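Local coordinates for protein 2-dehydro-3-deoxyphosphogluconate aldolase (Vibrio fischeri, PDB 3NZR) that is a putative aldolase of the KDGP aldolase family, whose members have a TIM-barrel-type fold, at residues G123-V128 with F175-K180. Sequence-based numbering, arbitrary orientation.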
# COMPACT_ATOMS: atom_id res chain seq x y z
N GLY A 123 0.18 17.40 -15.50
CA GLY A 123 0.53 18.60 -16.23
C GLY A 123 2.01 18.84 -16.21
O GLY A 123 2.51 19.70 -16.93
N THR A 124 2.73 18.10 -15.38
CA THR A 124 4.15 18.35 -15.19
C THR A 124 4.82 17.04 -15.55
O THR A 124 4.56 16.03 -14.90
CB THR A 124 4.46 18.73 -13.71
OG1 THR A 124 3.75 19.92 -13.38
CG2 THR A 124 5.91 18.94 -13.48
N VAL A 125 5.68 17.08 -16.56
CA VAL A 125 6.49 15.95 -16.99
C VAL A 125 7.33 15.47 -15.80
O VAL A 125 7.96 16.25 -15.12
CB VAL A 125 7.44 16.30 -18.15
CG1 VAL A 125 8.35 15.08 -18.52
CG2 VAL A 125 6.66 16.86 -19.39
N GLY A 126 7.22 14.17 -15.51
CA GLY A 126 7.99 13.54 -14.41
C GLY A 126 7.31 13.52 -13.07
O GLY A 126 7.85 12.91 -12.15
N MSE A 127 6.18 14.18 -12.93
CA MSE A 127 5.44 14.13 -11.71
C MSE A 127 4.10 13.45 -11.91
O MSE A 127 3.41 13.68 -12.94
CB MSE A 127 5.18 15.53 -11.15
CG MSE A 127 6.44 16.36 -10.91
SE MSE A 127 7.57 15.63 -9.46
CE MSE A 127 6.54 16.09 -7.82
N VAL A 128 3.72 12.62 -10.93
CA VAL A 128 2.48 11.84 -11.05
C VAL A 128 1.65 11.90 -9.80
O VAL A 128 2.19 12.03 -8.68
CB VAL A 128 2.72 10.35 -11.42
CG1 VAL A 128 3.35 10.18 -12.83
CG2 VAL A 128 3.52 9.65 -10.32
N PHE A 175 3.58 11.09 -20.86
CA PHE A 175 3.54 9.65 -21.07
C PHE A 175 4.88 9.16 -21.48
O PHE A 175 5.35 8.15 -20.97
CB PHE A 175 2.51 9.29 -22.16
CG PHE A 175 2.47 7.83 -22.53
CD1 PHE A 175 2.06 6.86 -21.60
CD2 PHE A 175 2.78 7.40 -23.81
CE1 PHE A 175 2.00 5.55 -21.95
CE2 PHE A 175 2.69 6.04 -24.17
CZ PHE A 175 2.27 5.12 -23.22
N ALA A 176 5.53 9.84 -22.44
CA ALA A 176 6.86 9.46 -22.84
C ALA A 176 7.82 9.37 -21.64
O ALA A 176 8.65 8.48 -21.60
CB ALA A 176 7.42 10.42 -23.91
N CYS A 177 7.71 10.28 -20.67
CA CYS A 177 8.56 10.24 -19.49
C CYS A 177 8.17 9.07 -18.55
O CYS A 177 9.04 8.46 -17.95
CB CYS A 177 8.45 11.53 -18.74
SG CYS A 177 9.39 11.59 -17.21
N VAL A 178 6.90 8.72 -18.49
CA VAL A 178 6.52 7.54 -17.68
C VAL A 178 7.05 6.24 -18.26
O VAL A 178 7.54 5.36 -17.53
CB VAL A 178 5.02 7.49 -17.47
CG1 VAL A 178 4.64 6.16 -16.78
CG2 VAL A 178 4.57 8.70 -16.71
N ALA A 179 6.99 6.13 -19.61
CA ALA A 179 7.50 4.97 -20.33
C ALA A 179 8.99 4.87 -20.08
O ALA A 179 9.48 3.79 -19.80
CB ALA A 179 7.25 5.07 -21.85
N LYS A 180 9.73 5.99 -20.21
CA LYS A 180 11.18 5.96 -19.92
C LYS A 180 11.49 5.46 -18.52
O LYS A 180 12.36 4.60 -18.31
CB LYS A 180 11.77 7.35 -20.07
CG LYS A 180 13.31 7.40 -19.86
CD LYS A 180 13.89 8.81 -20.15
CE LYS A 180 15.39 8.72 -20.60
NZ LYS A 180 15.91 10.01 -21.16
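Cys177 reaches from helix 172-184 against the turn at Val125 and Gly126 and overlaps both residues. Its CB meets Val125 CG1 at 3.6 Å. Its sulfur goes further, to Gly126, where Cys177 SG lies 3.7 Å from Gly126 CA and 3.8 Å from Gly126 N. SG stands anti to the cysteine's own backbone N (chi1 177°), which extends the thiol outward from the helix to the turn. Val125 answers with one branch. CG1 is the methyl that touches, and it lies 3.9 Å from Cys177 SG.

The turn is a type II beta turn from Thr124 to Met127, closed by the backbone bond from Met127 N to Thr124 O at 3.2 Å. Gly126 holds its third position with a positive phi of 91°, as is usual for this turn type. The sulfur lies against the backbone of Gly126. The CA atoms of Gly126 and Cys177 are 6.1 Å apart, the nearest such pair here.

One helical residue later, a looser and more buried contact follows. Val128 CG1 meets Val178 CG2 at 4.3 Å, methyl to methyl. Both valines also touch Val146 at the start of helix 146-155, and Val178 reaches Leu189 of the parallel sheet. The contact therefore joins the two-stranded antiparallel sheet of 127-129 and 143-145 to an outer helix of the TIM-barrel-like fold. Just before the turn, Gly123 N donates a hydrogen bond to Glu174 OE2 of the same helix.

No hydrogen bond links the two segments themselves. Methyls, a methylene, a thiol and a glycine backbone make the contact, so it rests on van der Waals and hydrophobic forces.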